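Local coordinates for protein GlcNAc-alpha-1,4-Gal-releasing endo-beta-galactosidase (Clostridium perfringens, PDB 1UPS) that probably hydrolyses internal beta-galactosidic bonds in glycans to release GlcNAc-alpha-1,4-Gal, as a calcium-binding member of glycoside hydrolase family 16, at residues A[111-116]-A[159-164]; A[187-192]-A[196-201]; A[167-172]-A[240-245]; A[55-58]-A[62-65]. All blocks are in the same frame, centred on the assembly; numbering follows the deposited sequence.

Contact 1 (A[111-116]-A[159-164]); sequences GTTDNH and DWFNSK
Two surface loops of the family 16 glycosidase domain meet where the ring of Phe161 presents its edge to the backbone of Gly111 and Thr112. Phe161 is the second residue of a type I beta turn from Trp160 to Ser163. Its CZ lies 3.6 Å from Gly111 O, and its CE1 lies 3.5 Å from Thr112 O. Both carbonyl oxygens sit near the ring plane, so they meet the weakly positive C-H rim rather than the pi cloud. The methyl CG2 of Thr113 comes in obliquely, 4.0 Å from Phe161 CE1. No hydrogen bond crosses between the loops.

Each loop is shaped from within. Thr112 OG1 accepts from Asp114 N at 3.0 Å and forms an ST turn. Asp159 OD1 accepts from Asn162 N, an Asx motif, while its OD2 takes a nearly straight bond (169°) from Asn162 ND2. With CG anti to the carbonyl carbon (chi1 -69°), Phe161 lays one ring face over Trp160 CD1 while its edge faces the 111-116 loop.

Asn108 ND2 also binds Thr112 O. The 111-116 loop joins strands 101-102 and 121-122. The 159-164 loop joins strands 145-152 and 168-170.

Contact 2 (A[187-192]-A[196-201]); sequences YGWNDP and TSWTIS
Tyr187 and Trp198 carry this contact through an offset stack. The Tyr187 ring and the five-membered ring of Trp198 have centroids 4.0 Å apart, with planes at 20°. Tyr187 CB goes further in. It stands 3.2 Å from the centroid of the Trp198 six-membered ring, almost on the ring normal, and makes a close CH-pi contact. Trp198 thus covers both the methylene and part of the ring of one tyrosine. Tyr187 CG is anti to its backbone N (chi1 179°), which carries the ring out over the five-membered ring of the indole and brings the hydroxyl toward the Thr196 end.

There a water links the segments. It lies 3.0 Å from Tyr187 OH and donates to Thr196 O at 2.9 Å. Thr196 also lays its CG2 against Pro192 O, at 3.3 Å.

The other face of the Tyr187 ring is covered by Trp189 N, which lies 3.4 Å above its centre. Trp189 holds the second place of a type II' beta turn, Gly188 to Asp191, closed by Asp191 N to Gly188 O. Trp189 CZ2 lies 4.1 Å from Trp198 CZ2, at the edge of that ring. Trp189 NE1 is bound by Glu168 OE2, which fixes the indole from outside.

Further out, Trp198 lies on Glu168 and Asp170 of strand 168-170. The turn follows strand 181-187. Trp198 leads into strand 199-204, one edge strand of the six-stranded sheet, and Thr199 and Ser201 pair with Ala186 and Ile184 of strand 181-187.

Contact 3 (A[167-172]-A[240-245]); sequences GEIDIL and GSPDYE
Tyr244 meets Gly167 in the tight part of this contact. Gly167 N donates to Tyr244 OH at 2.9 Å, with a bent N-H...O angle of 138°. The donor lies near the plane of the phenol ring, off its edge. Gly167 CA is also close, 3.3 Å from Tyr244 OH, and the lack of a side chain leaves room for the hydroxyl. Tyr244 CG lies between its own backbone N and carbonyl carbon (chi1 36°). This torsion turns the ring back over Pro242, whose CB lies 3.8 Å above the ring plane, toward the rim.

The second part is looser and wholly apolar. Ile169 CD1 touches the Pro242 ring at CG and CD, with 4.1 Å to Pro242 CG. This side does not open to solvent, since all four touching residues are buried. Leu226 and Phe228 of strand 225-230 and Met219 of strand 215-221 also pack on Ile169.

Ile169 belongs to the run Glu-Ile-Asp at 168-170. Ile171 and Leu172 then form a classic beta bulge opposite Trp148. Sequence and bulge are consistent with the active-site strand of family 16.

Tyr244 OH also bonds to Asp191 OD1. Because the hydroxyl accepts from Gly167, its own proton probably goes to that carboxylate. The phenol oxygen would then bridge the amide and the carboxylate, joining the residue before strand 168-170, the 240-245 loop and the turn that holds Asp191.

Contact 4 (A[55-58]-A[62-65]); sequences HWCK and SAKA
Cys57 faces Ser62 and Ala63 across a short bend of the chain. The contact is light and has no hydrogen bond of its own. Cys57 SG lies 4.3 Å from Ala63 CB, an apolar touch. Cys57 CB lies 4.3 Å from Ser62 OG.

Cys57 is disulfide-bonded to Cys86. Its SG stands beside the backbone N with chi1 at -40°, some 20° from the staggered value, which may reflect that bond. This places the sulfur on the side of Ala63, whose methyl touches it there. Trp85 touches Cys57 as well.

Ser62 takes a different rotamer. Its OG sits between the backbone N and the carbonyl carbon (chi1 61°). In this position the hydroxyl is within hydrogen-bonding geometry of both Trp85 O and Asp59 O. Its single proton must be shared or alternate between them, and Trp85 O is the stronger partner. The serine thus links the bend mainly to the chain next to Cys86, and also to its own preceding turn.

Behind the cysteine, His55 and Trp56 fold together. His55 CD2 lies 3.4 Å above the Trp56 ring, over its centre. His55 NE2 bonds to Ile106 O, which fixes the turn of the imidazole.

Both segments begin as the end of a 3-10 turn. They lie in the long connection from strand 30-36 to strand 66-70. Ala63 and Ala65 pair by backbone hydrogen bonds with Tyr52 and Asp50 of the same connection, and Lys64 NZ makes a salt bridge to Asp50.

In the fold
Contacts 2 and 3 are the nearest pair, with centres about 9 Å apart. They share the six-stranded sheet: Glu168 N meets Tyr187 O at 2.8 Å, probably as a hydrogen bond. Trp198 CZ3 also lies 3.4 Å from Asp170 OD2. Contact 2 therefore borders the probable family 16 active-site strand. Contact 1 is more peripheral, its centre about 17 Å from that of contact 2, but Trp160 CH2 reaches Trp189 CB at 3.6 Å. Contact 4 joins the group through contact 1, where His116 N lies 2.8 Å from His55 O. It does not touch contacts 2 or 3. All four contacts lie away from the calcium site of Glu37, Asn39, Gly72 and Asp272.

Contact 1 (A[111-116]-A[159-164])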
loop_
_atom_site.group_PDB
_atom_site.type_symbol
_atom_site.label_atom_id
_atom_site.label_comp_id
_atom_site.label_asym_id
_atom_site.label_seq_id
_atom_site.Cartn_x
_atom_site.Cartn_y
_atom_site.Cartn_z
ATOM N N GLY A 111 -13.326 3.095 19.914
ATOM C CA GLY A 111 -12.776 3.196 21.268
ATOM C C GLY A 111 -13.766 2.836 22.372
ATOM O O GLY A 111 -13.695 3.382 23.479
ATOM N N THR A 112 -14.682 1.918 22.087
ATOM C CA THR A 112 -15.641 1.451 23.088
ATOM C C THR A 112 -15.023 0.486 24.123
ATOM O O THR A 112 -14.030 -0.195 23.839
ATOM C CB THR A 112 -16.857 0.800 22.412
ATOM O OG1 THR A 112 -17.818 0.435 23.418
ATOM C CG2 THR A 112 -16.480 -0.554 21.764
ATOM N N THR A 113 -15.609 0.428 25.325
ATOM C CA THR A 113 -15.202 -0.601 26.287
ATOM C C THR A 113 -16.139 -1.800 26.225
ATOM O O THR A 113 -15.972 -2.768 26.972
ATOM C CB THR A 113 -15.144 -0.051 27.733
ATOM O OG1 THR A 113 -16.358 0.660 28.031
ATOM C CG2 THR A 113 -14.056 1.004 27.864
ATOM N N ASP A 114 -17.129 -1.722 25.344
ATOM C CA ASP A 114 -18.159 -2.751 25.211
ATOM C C ASP A 114 -17.788 -3.860 24.206
ATOM O O ASP A 114 -18.371 -3.949 23.121
ATOM C CB ASP A 114 -19.481 -2.111 24.771
ATOM C CG ASP A 114 -20.266 -1.489 25.918
ATOM O OD1 ASP A 114 -19.834 -1.533 27.102
ATOM O OD2 ASP A 114 -21.361 -0.916 25.711
ATOM N N ASN A 115 -16.835 -4.716 24.568
ATOM C CA ASN A 115 -16.530 -5.910 23.771
ATOM C C ASN A 115 -17.443 -7.074 24.156
ATOM O O ASN A 115 -17.769 -7.244 25.344
ATOM C CB ASN A 115 -15.070 -6.319 23.993
ATOM C CG ASN A 115 -14.687 -7.553 23.210
ATOM O OD1 ASN A 115 -14.538 -7.494 21.992
ATOM N ND2 ASN A 115 -14.530 -8.685 23.905
ATOM N N HIS A 116 -17.844 -7.872 23.169
ATOM C CA HIS A 116 -18.564 -9.124 23.407
ATOM C C HIS A 116 -17.673 -10.316 23.094
ATOM O O HIS A 116 -17.213 -10.485 21.953
ATOM C CB HIS A 116 -19.873 -9.166 22.616
ATOM C CG HIS A 116 -20.722 -7.956 22.832
ATOM N ND1 HIS A 116 -21.615 -7.853 23.878
ATOM C CD2 HIS A 116 -20.774 -6.775 22.173
ATOM C CE1 HIS A 116 -22.196 -6.666 23.839
ATOM N NE2 HIS A 116 -21.706 -5.995 22.813
ATOM N N ASP A 159 -6.265 -7.807 24.041
ATOM C CA ASP A 159 -7.277 -6.776 24.239
ATOM C C ASP A 159 -6.983 -5.625 23.283
ATOM O O ASP A 159 -6.106 -5.775 22.421
ATOM C CB ASP A 159 -7.382 -6.384 25.715
ATOM C CG ASP A 159 -6.218 -5.545 26.220
ATOM O OD1 ASP A 159 -5.383 -5.016 25.439
ATOM O OD2 ASP A 159 -6.079 -5.353 27.452
ATOM N N TRP A 160 -7.701 -4.502 23.408
ATOM C CA TRP A 160 -7.409 -3.316 22.581
ATOM C C TRP A 160 -6.562 -2.289 23.326
ATOM O O TRP A 160 -5.510 -1.864 22.848
ATOM C CB TRP A 160 -8.715 -2.644 22.094
ATOM C CG TRP A 160 -8.476 -1.319 21.395
ATOM C CD1 TRP A 160 -8.610 -0.058 21.933
ATOM C CD2 TRP A 160 -8.047 -1.130 20.041
ATOM N NE1 TRP A 160 -8.283 0.900 21.000
ATOM C CE2 TRP A 160 -7.949 0.268 19.821
ATOM C CE3 TRP A 160 -7.733 -2.007 18.983
ATOM C CZ2 TRP A 160 -7.564 0.812 18.590
ATOM C CZ3 TRP A 160 -7.352 -1.464 17.745
ATOM C CH2 TRP A 160 -7.263 -0.068 17.564
ATOM N N PHE A 161 -7.013 -1.882 24.512
ATOM C CA PHE A 161 -6.410 -0.719 25.154
ATOM C C PHE A 161 -4.945 -0.890 25.571
ATOM O O PHE A 161 -4.178 0.096 25.611
ATOM C CB PHE A 161 -7.304 -0.232 26.301
ATOM C CG PHE A 161 -8.590 0.364 25.815
ATOM C CD1 PHE A 161 -9.783 -0.338 25.930
ATOM C CD2 PHE A 161 -8.593 1.602 25.182
ATOM C CE1 PHE A 161 -10.985 0.213 25.461
ATOM C CE2 PHE A 161 -9.790 2.163 24.710
ATOM C CZ PHE A 161 -10.974 1.453 24.839
ATOM N N ASN A 162 -4.538 -2.133 25.820
ATOM C CA ASN A 162 -3.142 -2.397 26.163
ATOM C C ASN A 162 -2.305 -2.965 25.014
ATOM O O ASN A 162 -1.090 -3.096 25.140
ATOM C CB ASN A 162 -3.050 -3.281 27.395
ATOM C CG ASN A 162 -3.722 -2.651 28.594
ATOM O OD1 ASN A 162 -3.242 -1.651 29.121
ATOM N ND2 ASN A 162 -4.864 -3.205 29.000
ATOM N N SER A 163 -2.953 -3.240 23.887
ATOM C CA SER A 163 -2.251 -3.764 22.718
ATOM C C SER A 163 -1.502 -2.662 21.968
ATOM O O SER A 163 -2.003 -1.526 21.830
ATOM C CB SER A 163 -3.232 -4.435 21.755
ATOM O OG SER A 163 -2.539 -5.009 20.650
ATOM N N LYS A 164 -0.327 -3.020 21.447
ATOM C CA LYS A 164 0.390 -2.184 20.502
ATOM C C LYS A 164 0.408 -2.863 19.108
ATOM O O LYS A 164 1.136 -2.425 18.228
ATOM C CB LYS A 164 1.830 -1.957 20.964
ATOM C CG LYS A 164 1.994 -1.109 22.231
#

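Contact 2 (A[187-192]-A[196-201])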
loop_
_atom_site.group_PDB
_atom_site.type_symbol
_atom_site.label_atom_id
_atom_site.label_comp_id
_atom_site.label_asym_id
_atom_site.label_seq_id
_atom_site.Cartn_x
_atom_site.Cartn_y
_atom_site.Cartn_z
ATOM N N TYR A 187 -2.467 3.110 8.951
ATOM C CA TYR A 187 -2.406 3.797 10.249
ATOM C C TYR A 187 -2.104 2.751 11.310
ATOM O O TYR A 187 -2.607 1.643 11.235
ATOM C CB TYR A 187 -3.760 4.461 10.529
ATOM C CG TYR A 187 -3.852 5.189 11.861
ATOM C CD1 TYR A 187 -2.899 6.141 12.233
ATOM C CD2 TYR A 187 -4.920 4.941 12.726
ATOM C CE1 TYR A 187 -3.006 6.813 13.470
ATOM C CE2 TYR A 187 -5.035 5.616 13.953
ATOM C CZ TYR A 187 -4.073 6.536 14.308
ATOM O OH TYR A 187 -4.181 7.194 15.529
ATOM N N GLY A 188 -1.289 3.109 12.304
ATOM C CA GLY A 188 -0.917 2.157 13.339
ATOM C C GLY A 188 -1.869 2.043 14.524
ATOM O O GLY A 188 -1.755 1.099 15.300
ATOM N N TRP A 189 -2.815 2.968 14.649
ATOM C CA TRP A 189 -3.703 3.002 15.828
ATOM C C TRP A 189 -2.852 3.066 17.109
ATOM O O TRP A 189 -2.176 4.072 17.331
ATOM C CB TRP A 189 -4.720 1.838 15.807
ATOM C CG TRP A 189 -5.718 1.979 14.678
ATOM C CD1 TRP A 189 -5.610 1.480 13.402
ATOM C CD2 TRP A 189 -6.944 2.706 14.721
ATOM N NE1 TRP A 189 -6.704 1.849 12.658
ATOM C CE2 TRP A 189 -7.548 2.595 13.447
ATOM C CE3 TRP A 189 -7.612 3.426 15.721
ATOM C CZ2 TRP A 189 -8.781 3.190 13.139
ATOM C CZ3 TRP A 189 -8.860 4.011 15.421
ATOM C CH2 TRP A 189 -9.420 3.894 14.139
ATOM N N ASN A 190 -2.869 2.022 17.941
ATOM C CA ASN A 190 -2.097 2.030 19.195
ATOM C C ASN A 190 -0.615 1.679 19.036
ATOM O O ASN A 190 0.122 1.659 20.038
ATOM C CB ASN A 190 -2.691 1.033 20.209
ATOM C CG ASN A 190 -4.053 1.446 20.738
ATOM O OD1 ASN A 190 -4.489 2.592 20.579
ATOM N ND2 ASN A 190 -4.728 0.505 21.405
ATOM N N ASP A 191 -0.183 1.381 17.804
ATOM C CA ASP A 191 1.199 0.949 17.542
ATOM C C ASP A 191 2.160 2.138 17.414
ATOM O O ASP A 191 2.058 2.882 16.444
ATOM C CB ASP A 191 1.232 0.116 16.240
ATOM C CG ASP A 191 2.569 -0.542 15.993
ATOM O OD1 ASP A 191 2.651 -1.365 15.050
ATOM O OD2 ASP A 191 3.587 -0.308 16.694
ATOM N N PRO A 192 3.094 2.334 18.350
ATOM C CA PRO A 192 4.013 3.482 18.260
ATOM C C PRO A 192 5.069 3.294 17.162
ATOM O O PRO A 192 5.764 4.250 16.784
ATOM C CB PRO A 192 4.682 3.505 19.640
ATOM C CG PRO A 192 4.691 2.083 20.065
ATOM C CD PRO A 192 3.384 1.487 19.531
ATOM N N THR A 196 2.363 6.249 12.500
ATOM C CA THR A 196 1.663 6.857 13.638
ATOM C C THR A 196 0.759 8.033 13.297
ATOM O O THR A 196 0.094 8.557 14.182
ATOM C CB THR A 196 2.637 7.244 14.770
ATOM O OG1 THR A 196 3.656 8.099 14.244
ATOM C CG2 THR A 196 3.380 6.028 15.266
ATOM N N SER A 197 0.774 8.478 12.041
ATOM C CA SER A 197 -0.263 9.364 11.496
ATOM C C SER A 197 -0.842 8.697 10.244
ATOM O O SER A 197 -0.121 7.998 9.530
ATOM C CB SER A 197 0.314 10.734 11.122
ATOM O OG SER A 197 0.925 11.379 12.257
ATOM N N TRP A 198 -2.121 8.926 9.967
ATOM C CA TRP A 198 -2.747 8.354 8.762
ATOM C C TRP A 198 -1.960 8.780 7.529
ATOM O O TRP A 198 -1.505 9.935 7.449
ATOM C CB TRP A 198 -4.190 8.853 8.613
ATOM C CG TRP A 198 -5.178 8.014 9.320
ATOM C CD1 TRP A 198 -5.780 8.282 10.517
ATOM C CD2 TRP A 198 -5.650 6.738 8.908
ATOM N NE1 TRP A 198 -6.622 7.252 10.867
ATOM C CE2 TRP A 198 -6.560 6.288 9.893
ATOM C CE3 TRP A 198 -5.408 5.922 7.792
ATOM C CZ2 TRP A 198 -7.209 5.053 9.810
ATOM C CZ3 TRP A 198 -6.064 4.682 7.708
ATOM C CH2 TRP A 198 -6.960 4.275 8.716
ATOM N N THR A 199 -1.781 7.854 6.581
ATOM C CA THR A 199 -1.360 8.221 5.223
ATOM C C THR A 199 -2.434 7.676 4.291
ATOM O O THR A 199 -2.875 6.560 4.484
ATOM C CB THR A 199 0.071 7.699 4.881
ATOM O OG1 THR A 199 0.446 8.136 3.556
ATOM C CG2 THR A 199 0.142 6.156 4.825
ATOM N N ILE A 200 -2.889 8.495 3.339
ATOM C CA ILE A 200 -4.005 8.142 2.452
ATOM C C ILE A 200 -3.709 8.753 1.072
ATOM O O ILE A 200 -3.349 9.934 0.969
ATOM C CB ILE A 200 -5.348 8.744 2.949
ATOM C CG1 ILE A 200 -5.677 8.369 4.406
ATOM C CG2 ILE A 200 -6.506 8.383 1.980
ATOM C CD1 ILE A 200 -6.719 9.325 5.039
ATOM N N SER A 201 -3.835 7.954 0.020
ATOM C CA SER A 201 -3.813 8.505 -1.336
ATOM C C SER A 201 -4.872 7.843 -2.193
ATOM O O SER A 201 -5.289 6.733 -1.901
ATOM C CB SER A 201 -2.434 8.346 -1.991
ATOM O OG SER A 201 -2.058 6.981 -2.092
HETATM O O HOH W 1 -2.079 9.280 15.901
#

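Contact 3 (A[167-172]-A[240-245])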
loop_
_atom_site.group_PDB
_atom_site.type_symbol
_atom_site.label_atom_id
_atom_site.label_comp_id
_atom_site.label_asym_id
_atom_site.label_seq_id
_atom_site.Cartn_x
_atom_site.Cartn_y
_atom_site.Cartn_z
ATOM N N GLY A 167 -2.029 -2.338 14.009
ATOM C CA GLY A 167 -1.872 -1.717 12.696
ATOM C C GLY A 167 -3.012 -2.003 11.725
ATOM O O GLY A 167 -3.585 -3.103 11.725
ATOM N N GLU A 168 -3.347 -1.006 10.905
ATOM C CA GLU A 168 -4.348 -1.162 9.831
ATOM C C GLU A 168 -3.681 -0.833 8.500
ATOM O O GLU A 168 -3.027 0.209 8.383
ATOM C CB GLU A 168 -5.523 -0.197 10.035
ATOM C CG GLU A 168 -6.548 -0.278 8.899
ATOM C CD GLU A 168 -7.763 0.613 9.097
ATOM O OE1 GLU A 168 -8.585 0.656 8.157
ATOM O OE2 GLU A 168 -7.898 1.253 10.163
ATOM N N ILE A 169 -3.814 -1.725 7.517
ATOM C CA ILE A 169 -3.396 -1.424 6.140
ATOM C C ILE A 169 -4.611 -1.553 5.249
ATOM O O ILE A 169 -5.173 -2.641 5.121
ATOM C CB ILE A 169 -2.273 -2.373 5.626
ATOM C CG1 ILE A 169 -1.048 -2.355 6.551
ATOM C CG2 ILE A 169 -1.883 -2.014 4.159
ATOM C CD1 ILE A 169 -0.080 -3.533 6.276
ATOM N N ASP A 170 -5.039 -0.437 4.650
ATOM C CA ASP A 170 -6.146 -0.494 3.708
ATOM C C ASP A 170 -5.532 -0.674 2.324
ATOM O O ASP A 170 -5.110 0.296 1.708
ATOM C CB ASP A 170 -6.971 0.786 3.797
ATOM C CG ASP A 170 -7.476 1.026 5.198
ATOM O OD1 ASP A 170 -8.051 0.071 5.784
ATOM O OD2 ASP A 170 -7.285 2.101 5.793
ATOM N N ILE A 171 -5.408 -1.921 1.880
ATOM C CA ILE A 171 -4.723 -2.214 0.605
ATOM C C ILE A 171 -5.536 -1.663 -0.549
ATOM O O ILE A 171 -4.974 -1.192 -1.537
ATOM C CB ILE A 171 -4.480 -3.738 0.417
ATOM C CG1 ILE A 171 -3.763 -4.334 1.642
ATOM C CG2 ILE A 171 -3.661 -4.019 -0.855
ATOM C CD1 ILE A 171 -3.874 -5.876 1.690
ATOM N N LEU A 172 -6.856 -1.725 -0.411
ATOM C CA LEU A 172 -7.751 -1.089 -1.359
ATOM C C LEU A 172 -8.931 -0.533 -0.571
ATOM O O LEU A 172 -9.489 -1.215 0.285
ATOM C CB LEU A 172 -8.232 -2.118 -2.402
ATOM C CG LEU A 172 -9.121 -1.557 -3.519
ATOM C CD1 LEU A 172 -8.847 -2.298 -4.848
ATOM C CD2 LEU A 172 -10.603 -1.733 -3.162
ATOM N N GLY A 240 8.331 1.337 6.230
ATOM C CA GLY A 240 7.841 0.965 7.555
ATOM C C GLY A 240 6.746 -0.082 7.403
ATOM O O GLY A 240 6.017 -0.082 6.414
ATOM N N SER A 241 6.637 -1.004 8.351
ATOM C CA SER A 241 5.644 -2.080 8.233
ATOM C C SER A 241 5.389 -2.688 9.595
ATOM O O SER A 241 6.282 -2.666 10.456
ATOM C CB SER A 241 6.126 -3.176 7.264
ATOM O OG SER A 241 7.091 -4.027 7.878
ATOM N N PRO A 242 4.186 -3.227 9.790
ATOM C CA PRO A 242 3.861 -3.932 11.032
ATOM C C PRO A 242 4.742 -5.152 11.236
ATOM O O PRO A 242 5.184 -5.768 10.264
ATOM C CB PRO A 242 2.407 -4.340 10.836
ATOM C CG PRO A 242 1.893 -3.358 9.810
ATOM C CD PRO A 242 3.041 -3.201 8.850
ATOM N N ASP A 243 5.016 -5.487 12.494
ATOM C CA ASP A 243 5.875 -6.639 12.784
ATOM C C ASP A 243 5.184 -7.727 13.622
ATOM O O ASP A 243 5.764 -8.279 14.591
ATOM C CB ASP A 243 7.201 -6.172 13.397
ATOM C CG ASP A 243 7.037 -5.544 14.773
ATOM O OD1 ASP A 243 5.918 -5.111 15.138
ATOM O OD2 ASP A 243 7.999 -5.455 15.571
ATOM N N TYR A 244 3.946 -8.036 13.236
ATOM C CA TYR A 244 3.114 -9.029 13.925
ATOM C C TYR A 244 2.099 -9.566 12.935
ATOM O O TYR A 244 1.951 -9.017 11.842
ATOM C CB TYR A 244 2.375 -8.417 15.132
ATOM C CG TYR A 244 1.930 -7.008 14.903
ATOM C CD1 TYR A 244 0.760 -6.729 14.182
ATOM C CD2 TYR A 244 2.690 -5.939 15.381
ATOM C CE1 TYR A 244 0.359 -5.411 13.957
ATOM C CE2 TYR A 244 2.287 -4.614 15.161
ATOM C CZ TYR A 244 1.126 -4.369 14.455
ATOM O OH TYR A 244 0.727 -3.078 14.223
ATOM N N GLU A 245 1.410 -10.633 13.313
ATOM C CA GLU A 245 0.434 -11.256 12.416
ATOM C C GLU A 245 -0.773 -10.345 12.239
ATOM O O GLU A 245 -1.159 -9.636 13.166
ATOM C CB GLU A 245 -0.014 -12.614 12.956
ATOM C CG GLU A 245 1.105 -13.650 12.959
ATOM C CD GLU A 245 0.600 -15.079 12.953
ATOM O OE1 GLU A 245 -0.616 -15.300 13.095
ATOM O OE2 GLU A 245 1.444 -15.996 12.826
#

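Contact 4 (A[55-58]-A[62-65])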
loop_
_atom_site.group_PDB
_atom_site.type_symbol
_atom_site.label_atom_id
_atom_site.label_comp_id
_atom_site.label_asym_id
_atom_site.label_seq_id
_atom_site.Cartn_x
_atom_site.Cartn_y
_atom_site.Cartn_z
ATOM N N HIS A 55 -17.851 -8.961 17.467
ATOM C CA HIS A 55 -17.615 -8.683 18.894
ATOM C C HIS A 55 -18.042 -7.278 19.340
ATOM O O HIS A 55 -18.211 -7.041 20.551
ATOM C CB HIS A 55 -16.145 -8.904 19.244
ATOM C CG HIS A 55 -15.198 -8.179 18.341
ATOM N ND1 HIS A 55 -14.930 -8.601 17.059
ATOM C CD2 HIS A 55 -14.477 -7.050 18.527
ATOM C CE1 HIS A 55 -14.066 -7.775 16.495
ATOM N NE2 HIS A 55 -13.772 -6.824 17.364
ATOM N N TRP A 56 -18.224 -6.343 18.399
ATOM C CA TRP A 56 -18.659 -4.985 18.779
ATOM C C TRP A 56 -20.172 -4.867 18.980
ATOM O O TRP A 56 -20.637 -3.891 19.544
ATOM C CB TRP A 56 -18.191 -3.905 17.791
ATOM C CG TRP A 56 -16.692 -3.806 17.668
ATOM C CD1 TRP A 56 -15.965 -3.773 16.506
ATOM C CD2 TRP A 56 -15.742 -3.735 18.741
ATOM N NE1 TRP A 56 -14.624 -3.690 16.793
ATOM C CE2 TRP A 56 -14.453 -3.665 18.156
ATOM C CE3 TRP A 56 -15.847 -3.730 20.151
ATOM C CZ2 TRP A 56 -13.276 -3.614 18.919
ATOM C CZ3 TRP A 56 -14.678 -3.656 20.920
ATOM C CH2 TRP A 56 -13.397 -3.610 20.294
ATOM N N CYS A 57 -20.933 -5.866 18.545
ATOM C CA CYS A 57 -22.378 -5.709 18.426
ATOM C C CYS A 57 -23.110 -6.597 19.427
ATOM O O CYS A 57 -22.841 -7.797 19.507
ATOM C CB CYS A 57 -22.796 -6.041 16.995
ATOM S SG CYS A 57 -21.636 -5.399 15.751
ATOM N N LYS A 58 -24.029 -6.012 20.195
ATOM C CA LYS A 58 -24.722 -6.769 21.244
ATOM C C LYS A 58 -25.374 -8.008 20.625
ATOM O O LYS A 58 -25.135 -9.142 21.091
ATOM C CB LYS A 58 -25.749 -5.898 21.982
ATOM N N SER A 62 -26.926 -8.882 13.234
ATOM C CA SER A 62 -26.992 -7.651 12.417
ATOM C C SER A 62 -25.773 -7.502 11.498
ATOM O O SER A 62 -25.858 -6.877 10.439
ATOM C CB SER A 62 -27.180 -6.377 13.291
ATOM O OG SER A 62 -26.119 -6.120 14.239
ATOM N N ALA A 63 -24.655 -8.103 11.911
ATOM C CA ALA A 63 -23.369 -7.915 11.254
ATOM C C ALA A 63 -23.117 -8.948 10.152
ATOM O O ALA A 63 -22.058 -8.960 9.531
ATOM C CB ALA A 63 -22.242 -7.932 12.300
ATOM N N LYS A 64 -24.095 -9.812 9.898
ATOM C CA LYS A 64 -23.954 -10.834 8.839
ATOM C C LYS A 64 -23.919 -10.232 7.424
ATOM O O LYS A 64 -24.694 -9.325 7.105
ATOM C CB LYS A 64 -25.067 -11.889 8.930
ATOM C CG LYS A 64 -24.754 -13.153 8.088
ATOM C CD LYS A 64 -25.511 -14.392 8.543
ATOM C CE LYS A 64 -25.068 -15.632 7.736
ATOM N NZ LYS A 64 -24.056 -16.488 8.466
ATOM N N ALA A 65 -23.043 -10.783 6.580
ATOM C CA ALA A 65 -22.863 -10.327 5.207
ATOM C C ALA A 65 -23.909 -10.915 4.282
ATOM O O ALA A 65 -24.411 -12.019 4.528
ATOM C CB ALA A 65 -21.477 -10.721 4.700
#